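Hypothetical protein aq_1494 (Aquifex aeolicus, PDB 2EGR) is a putative esterase of the 4-hydroxybenzoyl-CoA thioesterase family that may hydrolyse fatty acyl-CoA thioesters. Local coordinates at residues A[17-22]-A[66-71]; A[27-32]-A[73-78]; A[89-94]-A[103-108]. One frame throughout, in Å; residues are numbered along the deposited sequence.

The three contacts run from one end of a hotdog fold into its middle. Interaction 2, where helix 22-39 packs on strand 72-82, and interaction 3, the pairing of strands 86-95 and 98-111, have centres about 8 Å apart, and both reach the same antiparallel sheet, in which strands 72-82 and 86-95 are neighbours. Interaction 1 joins two loops; its centre is about 15 Å from that of interaction 2 and about 20 Å from that of interaction 3. Along the chain the segments of interactions 1 and 2 alternate, and interaction 3 follows both. Val20 and Leu67, one from each loop, touch Tyr28 of interaction 2; Val20 thereby joins the loop of the predicted active-site residue Asp15 to the core.

Interaction 1 of 3, residues A[17-22]-A[66-71]; sequences QGIVHH and PLFYDD
The loop that leads into the central helix 22-39 of the hotdog fold meets the loop before strand 72-82 here, with Ile19 and Val20 set against Pro66, Leu67 and Phe68. Val20 N donates to Leu67 O at 2.8 Å, tilted 26° from the carbonyl plane, and Ile19 CA adds a CA-H...O contact to the same oxygen. With Ile19 CG1 between N and the carbonyl carbon (chi1 67°), CG2 is the branch turned to Pro66, a close carbon-carbon approach of 3.4 Å to CB; Phe68 CE1 lies farther from the same methyl. Ile19 is also close to Asp15, the predicted active-site residue, consistent with the aspartate that precedes the helix in 4-hydroxybenzoyl-CoA thioesterases; its carboxylate binds Gln17 N and His21 ND1. Val20 CG2 lies beside Leu67 CB, 3.8 Å away, the two side chains pointing the same way. Gly18 O sits at the Phe68 ring edge, in plane, 3.5 Å from CD1. One water bridges Gly18 O to Tyr69 N, another Val20 O to Leu67 N. The type II turn from Phe68 to Asp71 is braced by Phe68 N, which reaches Asp71 OD2 at 2.8 Å from above the carboxylate plane.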
loop_
_atom_site.group_PDB
_atom_site.type_symbol
_atom_site.label_atom_id
_atom_site.label_comp_id
_atom_site.label_asym_id
_atom_site.label_seq_id
_atom_site.Cartn_x
_atom_site.Cartn_y
_atom_site.Cartn_z
ATOM N N GLN A 17 11.292 6.134 -8.105
ATOM C CA GLN A 17 11.745 6.069 -9.522
ATOM C C GLN A 17 10.871 6.940 -10.420
ATOM O O GLN A 17 11.212 7.181 -11.595
ATOM C CB GLN A 17 11.795 4.640 -10.077
ATOM C CG GLN A 17 13.082 3.832 -9.717
ATOM C CD GLN A 17 14.429 4.576 -10.010
ATOM O OE1 GLN A 17 14.515 5.453 -10.880
ATOM N NE2 GLN A 17 15.490 4.170 -9.300
ATOM N N GLY A 18 9.759 7.418 -9.874
ATOM C CA GLY A 18 8.819 8.291 -10.639
ATOM C C GLY A 18 7.843 7.509 -11.496
ATOM O O GLY A 18 7.191 8.076 -12.391
ATOM N N ILE A 19 7.726 6.215 -11.219
ATOM C CA ILE A 19 6.817 5.323 -11.939
ATOM C C ILE A 19 5.853 4.637 -11.001
ATOM O O ILE A 19 6.084 4.586 -9.794
ATOM C CB ILE A 19 7.581 4.224 -12.765
ATOM C CG1 ILE A 19 8.314 3.224 -11.830
ATOM C CG2 ILE A 19 8.519 4.909 -13.774
ATOM C CD1 ILE A 19 9.096 2.117 -12.576
ATOM N N VAL A 20 4.817 4.032 -11.551
ATOM C CA VAL A 20 3.957 3.159 -10.738
ATOM C C VAL A 20 4.722 1.917 -10.259
ATOM O O VAL A 20 5.306 1.169 -11.062
ATOM C CB VAL A 20 2.682 2.760 -11.477
ATOM C CG1 VAL A 20 1.846 1.773 -10.641
ATOM C CG2 VAL A 20 1.877 4.033 -11.755
ATOM N N HIS A 21 4.699 1.691 -8.934
ATOM C CA HIS A 21 5.419 0.551 -8.394
ATOM C C HIS A 21 4.865 -0.767 -8.989
ATOM O O HIS A 21 3.643 -0.941 -9.104
ATOM C CB HIS A 21 5.328 0.514 -6.858
ATOM C CG HIS A 21 6.176 -0.564 -6.251
ATOM N ND1 HIS A 21 7.523 -0.396 -5.961
ATOM C CD2 HIS A 21 5.869 -1.831 -5.900
ATOM C CE1 HIS A 21 8.002 -1.526 -5.462
ATOM N NE2 HIS A 21 7.020 -2.409 -5.411
ATOM N N HIS A 22 5.743 -1.718 -9.331
ATOM C CA HIS A 22 5.288 -2.947 -10.002
ATOM C C HIS A 22 4.185 -3.731 -9.264
ATOM O O HIS A 22 3.340 -4.373 -9.887
ATOM C CB HIS A 22 6.464 -3.880 -10.362
ATOM C CG HIS A 22 7.202 -4.438 -9.173
ATOM N ND1 HIS A 22 8.226 -3.758 -8.551
ATOM C CD2 HIS A 22 7.080 -5.612 -8.518
ATOM C CE1 HIS A 22 8.701 -4.494 -7.560
ATOM N NE2 HIS A 22 8.024 -5.628 -7.522
ATOM N N PRO A 66 6.801 2.207 -18.525
ATOM C CA PRO A 66 6.253 2.605 -17.217
ATOM C C PRO A 66 4.947 3.387 -17.324
ATOM O O PRO A 66 4.630 3.908 -18.385
ATOM C CB PRO A 66 7.337 3.520 -16.658
ATOM C CG PRO A 66 7.918 4.161 -17.871
ATOM C CD PRO A 66 7.965 3.032 -18.892
ATOM N N LEU A 67 4.235 3.479 -16.198
ATOM C CA LEU A 67 3.131 4.406 -16.024
ATOM C C LEU A 67 3.597 5.481 -15.028
ATOM O O LEU A 67 4.333 5.174 -14.071
ATOM C CB LEU A 67 1.897 3.669 -15.512
ATOM C CG LEU A 67 1.116 2.740 -16.471
ATOM C CD1 LEU A 67 0.090 1.990 -15.653
ATOM C CD2 LEU A 67 0.458 3.556 -17.574
ATOM N N PHE A 68 3.171 6.718 -15.275
ATOM C CA PHE A 68 3.567 7.879 -14.498
ATOM C C PHE A 68 2.358 8.406 -13.752
ATOM O O PHE A 68 1.228 8.095 -14.106
ATOM C CB PHE A 68 4.097 8.991 -15.428
ATOM C CG PHE A 68 5.238 8.550 -16.310
ATOM C CD1 PHE A 68 6.374 7.996 -15.769
ATOM C CD2 PHE A 68 5.158 8.699 -17.702
ATOM C CE1 PHE A 68 7.460 7.558 -16.604
ATOM C CE2 PHE A 68 6.220 8.286 -18.534
ATOM C CZ PHE A 68 7.365 7.720 -17.982
ATOM N N TYR A 69 2.603 9.228 -12.740
ATOM C CA TYR A 69 1.553 9.935 -12.044
ATOM C C TYR A 69 0.618 10.628 -13.025
ATOM O O TYR A 69 1.079 11.355 -13.912
ATOM C CB TYR A 69 2.117 10.994 -11.052
ATOM C CG TYR A 69 1.037 11.895 -10.506
ATOM C CD1 TYR A 69 -0.095 11.365 -9.837
ATOM C CD2 TYR A 69 1.087 13.282 -10.699
ATOM C CE1 TYR A 69 -1.129 12.228 -9.362
ATOM C CE2 TYR A 69 0.095 14.115 -10.220
ATOM C CZ TYR A 69 -0.998 13.597 -9.545
ATOM O OH TYR A 69 -1.968 14.462 -9.099
ATOM N N ASP A 70 -0.686 10.410 -12.802
ATOM C CA ASP A 70 -1.783 11.093 -13.488
ATOM C C ASP A 70 -1.994 10.575 -14.906
ATOM O O ASP A 70 -2.827 11.151 -15.608
ATOM C CB ASP A 70 -1.603 12.624 -13.493
ATOM C CG ASP A 70 -2.932 13.379 -13.374
ATOM O OD1 ASP A 70 -3.876 12.842 -12.795
ATOM O OD2 ASP A 70 -3.041 14.526 -13.835
ATOM N N ASP A 71 -1.284 9.510 -15.315
ATOM C CA ASP A 71 -1.519 8.862 -16.622
ATOM C C ASP A 71 -2.885 8.204 -16.616
ATOM O O ASP A 71 -3.278 7.587 -15.629
ATOM C CB ASP A 71 -0.496 7.780 -16.969
ATOM C CG ASP A 71 0.811 8.331 -17.507
ATOM O OD1 ASP A 71 0.873 9.506 -17.879
ATOM O OD2 ASP A 71 1.767 7.533 -17.595
HETATM O O HOH W 1 5.188 9.888 -11.850
HETATM O O HOH W 2 5.181 1.594 -13.825
#

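Interaction 2 of 3, residues A[27-32]-A[73-78]; sequences RYFEEA and FEVHLN
One face of the Tyr28 ring receives the tip of Phe73: CZ stands 3.3 Å above the ring plane and over its centre, closest to CE2 and CD2 at 3.4 Å each. The Phe73 ring is turned obliquely, its plane at 39° to that of Tyr28 and the centroids 4.6 Å apart. At the edge of the Phe73 ring, in its plane, lies Val75 CG2 from the same strand. The Phe29 ring offers its edge to the strand, where CD1 meets Val75 CG1 at 4.1 Å. Phe73 CG lies between the backbone N and the carbonyl carbon (chi1 68°), a setting that starts the side chain toward the helix, and there it crosses Tyr28 at about a right angle.

One helical turn on from Tyr28, Ala32 brings only a methyl group, and here the backbones come nearest. Its CB rests on Val75 CG1 at 3.7 Å, and Leu77 CD1 lies 3.8 Å from the Ala32 carbonyl O. Alternate residues of the strand, Phe73, Val75 and Leu77, thus line up against the helix in a buried interface of apolar side chains. The phenol at the far end of Tyr28 hydrogen-bonds through OH to Glu13.

This is the central packing of the hotdog fold, in which the long helix is wrapped by the curved antiparallel sheet. The axes of the two segments cross at -62° with a closest approach of 9.2 Å. Strand 72-82 runs between strands 3-8 and 86-95; Ala32 also touches Tyr5 on the former, while Phe29 stacks on Tyr91 and packs on Val93 of the latter.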
loop_
_atom_site.group_PDB
_atom_site.type_symbol
_atom_site.label_atom_id
_atom_site.label_comp_id
_atom_site.label_asym_id
_atom_site.label_seq_id
_atom_site.Cartn_x
_atom_site.Cartn_y
_atom_site.Cartn_z
ATOM N N ARG A 27 -2.893 -4.787 -8.101
ATOM C CA ARG A 27 -4.063 -4.116 -7.508
ATOM C C ARG A 27 -5.012 -3.597 -8.584
ATOM O O ARG A 27 -6.244 -3.784 -8.467
ATOM C CB ARG A 27 -3.601 -3.013 -6.564
ATOM C CG ARG A 27 -2.757 -3.608 -5.406
ATOM C CD ARG A 27 -2.182 -2.520 -4.453
ATOM N NE ARG A 27 -1.473 -3.201 -3.333
ATOM C CZ ARG A 27 -1.258 -2.658 -2.133
ATOM N NH1 ARG A 27 -1.616 -1.378 -1.915
ATOM N NH2 ARG A 27 -0.635 -3.387 -1.169
ATOM N N TYR A 28 -4.435 -3.005 -9.630
ATOM C CA TYR A 28 -5.197 -2.565 -10.793
ATOM C C TYR A 28 -5.932 -3.739 -11.426
ATOM O O TYR A 28 -7.111 -3.606 -11.740
ATOM C CB TYR A 28 -4.308 -1.926 -11.844
ATOM C CG TYR A 28 -3.580 -0.645 -11.485
ATOM C CD1 TYR A 28 -4.028 0.198 -10.473
ATOM C CD2 TYR A 28 -2.448 -0.285 -12.202
ATOM C CE1 TYR A 28 -3.350 1.408 -10.203
ATOM C CE2 TYR A 28 -1.769 0.883 -11.970
ATOM C CZ TYR A 28 -2.234 1.733 -10.951
ATOM O OH TYR A 28 -1.557 2.913 -10.734
ATOM N N PHE A 29 -5.266 -4.894 -11.581
ATOM C CA PHE A 29 -5.966 -6.096 -12.120
ATOM C C PHE A 29 -7.123 -6.532 -11.247
ATOM O O PHE A 29 -8.162 -6.973 -11.740
ATOM C CB PHE A 29 -4.983 -7.267 -12.334
ATOM C CG PHE A 29 -3.781 -6.898 -13.122
ATOM C CD1 PHE A 29 -3.844 -5.933 -14.144
ATOM C CD2 PHE A 29 -2.547 -7.511 -12.866
ATOM C CE1 PHE A 29 -2.725 -5.575 -14.863
ATOM C CE2 PHE A 29 -1.428 -7.156 -13.594
ATOM C CZ PHE A 29 -1.494 -6.196 -14.594
ATOM N N GLU A 30 -6.961 -6.454 -9.917
ATOM C CA GLU A 30 -8.027 -6.799 -9.023
ATOM C C GLU A 30 -9.179 -5.812 -9.215
ATOM O O GLU A 30 -10.349 -6.226 -9.264
ATOM C CB GLU A 30 -7.529 -6.767 -7.560
ATOM C CG GLU A 30 -8.614 -7.015 -6.514
ATOM C CD GLU A 30 -8.123 -6.758 -5.096
ATOM O OE1 GLU A 30 -7.408 -7.637 -4.537
ATOM O OE2 GLU A 30 -8.499 -5.697 -4.569
ATOM N N GLU A 31 -8.874 -4.526 -9.318
ATOM C CA GLU A 31 -9.975 -3.576 -9.540
ATOM C C GLU A 31 -10.729 -3.935 -10.844
ATOM O O GLU A 31 -11.980 -3.833 -10.915
ATOM C CB GLU A 31 -9.441 -2.155 -9.624
ATOM C CG GLU A 31 -8.748 -1.667 -8.351
ATOM C CD GLU A 31 -8.340 -0.186 -8.433
ATOM O OE1 GLU A 31 -8.614 0.509 -9.447
ATOM O OE2 GLU A 31 -7.747 0.272 -7.460
ATOM N N ALA A 32 -9.962 -4.291 -11.877
ATOM C CA ALA A 32 -10.564 -4.637 -13.177
ATOM C C ALA A 32 -11.464 -5.860 -13.067
ATOM O O ALA A 32 -12.615 -5.830 -13.551
ATOM C CB ALA A 32 -9.519 -4.772 -14.278
ATOM N N PHE A 73 -4.904 5.169 -18.126
ATOM C CA PHE A 73 -4.564 3.892 -18.699
ATOM C C PHE A 73 -5.809 3.006 -18.703
ATOM O O PHE A 73 -6.818 3.331 -18.075
ATOM C CB PHE A 73 -3.338 3.262 -17.979
ATOM C CG PHE A 73 -3.621 2.845 -16.577
ATOM C CD1 PHE A 73 -4.133 1.584 -16.306
ATOM C CD2 PHE A 73 -3.410 3.745 -15.521
ATOM C CE1 PHE A 73 -4.412 1.182 -14.992
ATOM C CE2 PHE A 73 -3.711 3.372 -14.221
ATOM C CZ PHE A 73 -4.205 2.099 -13.950
ATOM N N GLU A 74 -5.751 1.918 -19.462
ATOM C CA GLU A 74 -6.855 0.983 -19.535
ATOM C C GLU A 74 -6.283 -0.399 -19.354
ATOM O O GLU A 74 -5.239 -0.709 -19.900
ATOM C CB GLU A 74 -7.599 1.103 -20.888
ATOM C CG GLU A 74 -8.175 2.490 -21.084
ATOM C CD GLU A 74 -9.015 2.611 -22.342
ATOM O OE1 GLU A 74 -8.796 1.825 -23.276
ATOM O OE2 GLU A 74 -9.929 3.460 -22.349
ATOM N N VAL A 75 -6.986 -1.184 -18.551
ATOM C CA VAL A 75 -6.769 -2.604 -18.395
ATOM C C VAL A 75 -7.852 -3.321 -19.237
ATOM O O VAL A 75 -9.066 -3.202 -18.956
ATOM C CB VAL A 75 -6.920 -2.972 -16.920
ATOM C CG1 VAL A 75 -6.699 -4.467 -16.699
ATOM C CG2 VAL A 75 -5.965 -2.085 -16.062
ATOM N N HIS A 76 -7.411 -4.009 -20.282
ATOM C CA HIS A 76 -8.298 -4.809 -21.122
ATOM C C HIS A 76 -8.159 -6.251 -20.660
ATOM O O HIS A 76 -7.055 -6.859 -20.764
ATOM C CB HIS A 76 -7.868 -4.717 -22.589
ATOM C CG HIS A 76 -8.090 -3.381 -23.231
ATOM N ND1 HIS A 76 -7.994 -2.179 -22.559
ATOM C CD2 HIS A 76 -8.375 -3.065 -24.517
ATOM C CE1 HIS A 76 -8.212 -1.183 -23.404
ATOM N NE2 HIS A 76 -8.428 -1.696 -24.600
ATOM N N LEU A 77 -9.256 -6.772 -20.136
ATOM C CA LEU A 77 -9.337 -8.083 -19.499
ATOM C C LEU A 77 -9.963 -9.065 -20.470
ATOM O O LEU A 77 -10.935 -8.713 -21.151
ATOM C CB LEU A 77 -10.231 -7.948 -18.250
ATOM C CG LEU A 77 -10.611 -9.036 -17.261
ATOM C CD1 LEU A 77 -11.092 -8.447 -15.919
ATOM C CD2 LEU A 77 -11.698 -9.928 -17.843
ATOM N N ASN A 78 -9.430 -10.288 -20.513
ATOM C CA ASN A 78 -10.027 -11.388 -21.279
ATOM C C ASN A 78 -10.032 -12.696 -20.475
ATOM O O ASN A 78 -9.045 -12.997 -19.804
ATOM C CB ASN A 78 -9.268 -11.561 -22.594
ATOM C CG ASN A 78 -9.893 -12.647 -23.504
ATOM O OD1 ASN A 78 -11.097 -12.598 -23.817
ATOM N ND2 ASN A 78 -9.083 -13.625 -23.913
#

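Interaction 3 of 3, residues A[89-94]-A[103-108]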
loop_
_atom_site.group_PDB
_atom_site.type_symbol
_atom_site.label_atom_id
_atom_site.label_comp_id
_atom_site.label_asym_id
_atom_site.label_seq_id
_atom_site.Cartn_x
_atom_site.Cartn_y
_atom_site.Cartn_z
ATOM N N PHE A 89 -7.605 -15.262 -16.177
ATOM C CA PHE A 89 -7.735 -14.028 -16.919
ATOM C C PHE A 89 -6.415 -13.587 -17.504
ATOM O O PHE A 89 -5.356 -13.798 -16.887
ATOM C CB PHE A 89 -8.253 -12.875 -16.026
ATOM C CG PHE A 89 -9.675 -13.022 -15.587
ATOM C CD1 PHE A 89 -10.724 -12.859 -16.484
ATOM C CD2 PHE A 89 -9.972 -13.264 -14.249
ATOM C CE1 PHE A 89 -12.060 -12.968 -16.041
ATOM C CE2 PHE A 89 -11.298 -13.365 -13.799
ATOM C CZ PHE A 89 -12.339 -13.231 -14.695
ATOM N N SER A 90 -6.484 -12.966 -18.680
ATOM C CA SER A 90 -5.358 -12.244 -19.249
ATOM C C SER A 90 -5.666 -10.751 -19.240
ATOM O O SER A 90 -6.839 -10.339 -19.209
ATOM C CB SER A 90 -4.950 -12.751 -20.645
ATOM O OG SER A 90 -5.715 -12.186 -21.691
ATOM N N TYR A 91 -4.615 -9.953 -19.180
ATOM C CA TYR A 91 -4.750 -8.514 -19.055
ATOM C C TYR A 91 -3.730 -7.889 -19.967
ATOM O O TYR A 91 -2.566 -8.369 -20.052
ATOM C CB TYR A 91 -4.479 -7.997 -17.611
ATOM C CG TYR A 91 -5.163 -8.727 -16.505
ATOM C CD1 TYR A 91 -6.323 -8.246 -15.944
ATOM C CD2 TYR A 91 -4.630 -9.886 -15.995
ATOM C CE1 TYR A 91 -6.953 -8.919 -14.905
ATOM C CE2 TYR A 91 -5.240 -10.569 -14.970
ATOM C CZ TYR A 91 -6.400 -10.098 -14.436
ATOM O OH TYR A 91 -6.949 -10.781 -13.417
ATOM N N ILE A 92 -4.142 -6.842 -20.679
ATOM C CA ILE A 92 -3.210 -5.941 -21.326
ATOM C C ILE A 92 -3.443 -4.522 -20.812
ATOM O O ILE A 92 -4.577 -4.044 -20.771
ATOM C CB ILE A 92 -3.301 -5.951 -22.897
ATOM C CG1 ILE A 92 -3.126 -7.379 -23.418
ATOM C CG2 ILE A 92 -2.225 -5.060 -23.487
ATOM C CD1 ILE A 92 -3.889 -7.675 -24.720
ATOM N N VAL A 93 -2.364 -3.885 -20.382
ATOM C CA VAL A 93 -2.452 -2.503 -19.915
ATOM C C VAL A 93 -2.060 -1.575 -21.035
ATOM O O VAL A 93 -0.923 -1.625 -21.528
ATOM C CB VAL A 93 -1.575 -2.256 -18.669
ATOM C CG1 VAL A 93 -1.691 -0.759 -18.242
ATOM C CG2 VAL A 93 -1.990 -3.212 -17.539
ATOM N N PHE A 94 -3.011 -0.743 -21.466
ATOM C CA PHE A 94 -2.760 0.242 -22.515
ATOM C C PHE A 94 -2.628 1.660 -22.009
ATOM O O PHE A 94 -3.388 2.103 -21.147
ATOM C CB PHE A 94 -3.893 0.227 -23.558
ATOM C CG PHE A 94 -3.878 -0.982 -24.440
ATOM C CD1 PHE A 94 -2.993 -1.057 -25.520
ATOM C CD2 PHE A 94 -4.726 -2.045 -24.186
ATOM C CE1 PHE A 94 -2.971 -2.191 -26.340
ATOM C CE2 PHE A 94 -4.714 -3.180 -25.002
ATOM C CZ PHE A 94 -3.838 -3.244 -26.078
ATOM N N ALA A 103 -0.256 -9.294 -18.471
ATOM C CA ALA A 103 -0.349 -10.140 -17.294
ATOM C C ALA A 103 -1.401 -11.231 -17.406
ATOM O O ALA A 103 -2.240 -11.240 -18.338
ATOM C CB ALA A 103 -0.663 -9.273 -16.075
ATOM N N ASN A 104 -1.392 -12.105 -16.409
ATOM C CA ASN A 104 -2.387 -13.133 -16.255
ATOM C C ASN A 104 -2.450 -13.584 -14.811
ATOM O O ASN A 104 -1.433 -13.483 -14.072
ATOM C CB ASN A 104 -2.137 -14.295 -17.232
ATOM C CG ASN A 104 -0.806 -15.010 -17.001
ATOM O OD1 ASN A 104 -0.715 -15.882 -16.146
ATOM N ND2 ASN A 104 0.189 -14.707 -17.828
ATOM N N THR A 105 -3.631 -14.054 -14.434
ATOM C CA THR A 105 -3.934 -14.558 -13.106
ATOM C C THR A 105 -4.829 -15.791 -13.214
ATOM O O THR A 105 -5.766 -15.832 -14.026
ATOM C CB THR A 105 -4.627 -13.507 -12.218
ATOM O OG1 THR A 105 -5.868 -13.107 -12.819
ATOM C CG2 THR A 105 -3.727 -12.264 -12.027
ATOM N N LYS A 106 -4.530 -16.791 -12.387
ATOM C CA LYS A 106 -5.333 -18.003 -12.318
ATOM C C LYS A 106 -5.928 -18.147 -10.928
ATOM O O LYS A 106 -5.256 -17.863 -9.895
ATOM C CB LYS A 106 -4.498 -19.225 -12.709
ATOM C CG LYS A 106 -5.248 -20.526 -12.629
ATOM C CD LYS A 106 -4.335 -21.708 -12.931
ATOM C CE LYS A 106 -5.164 -22.943 -13.262
ATOM N NZ LYS A 106 -4.312 -24.166 -13.193
ATOM N N HIS A 107 -7.187 -18.569 -10.898
ATOM C CA HIS A 107 -8.017 -18.578 -9.699
ATOM C C HIS A 107 -8.766 -19.889 -9.515
ATOM O O HIS A 107 -9.047 -20.603 -10.469
ATOM C CB HIS A 107 -9.064 -17.454 -9.753
ATOM C CG HIS A 107 -8.482 -16.094 -9.973
ATOM N ND1 HIS A 107 -8.156 -15.617 -11.226
ATOM C CD2 HIS A 107 -8.130 -15.129 -9.099
ATOM C CE1 HIS A 107 -7.638 -14.411 -11.114
ATOM N NE2 HIS A 107 -7.595 -14.097 -9.831
ATOM N N CYS A 108 -9.112 -20.163 -8.280
ATOM C CA CYS A 108 -10.003 -21.248 -7.965
ATOM C C CYS A 108 -10.961 -20.728 -6.917
ATOM O O CYS A 108 -10.915 -19.539 -6.567
ATOM C CB CYS A 108 -9.208 -22.487 -7.525
ATOM S SG CYS A 108 -8.380 -22.355 -5.943
#
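Tyr91 CG is anti to its carbonyl carbon, beside the backbone N (chi1 -48°), and Thr105 OG1 lies between its own N and carbonyl carbon (chi1 60°), with CG2 beside the N. The two residues lie on the face they share with Phe89 and Ala103, where their side chains cross at about a right angle. Ala103 O and Asn104 N lie at the edge of the Tyr91 ring; Tyr91 CD2 is 4.0 Å from Ala103 CB, and Tyr91 CE2 is 3.7 Å from Thr105 CG2. Tyr91 OH lies within hydrogen-bonding distance of Thr105 OG1, although the position of OG1 is less sure, and also binds Arg33.

In the backbone, two hydrogen-bonded antiparallel pairs flank the non-hydrogen-bonded pair Ser90-Asn104. Phe89 N donates to Thr105 O (2.9 Å) and Thr105 N to Phe89 O (3.0 Å); the other pair joins Tyr91 N to Ala103 O at 2.8 Å and Ala103 N to Tyr91 O. Between them, Asn104 CA approaches Phe89 O at 3.1 Å as a CA-H...O contact.

The strands belong to the hairpin 86-95/98-111 of the hotdog sheet. Strand 72-82 pairs with the other edge of strand 86-95 and sets Leu77 against Phe89, strand 52-63 pairs with 98-111, and Phe29 of helix 22-39 touches Ala103.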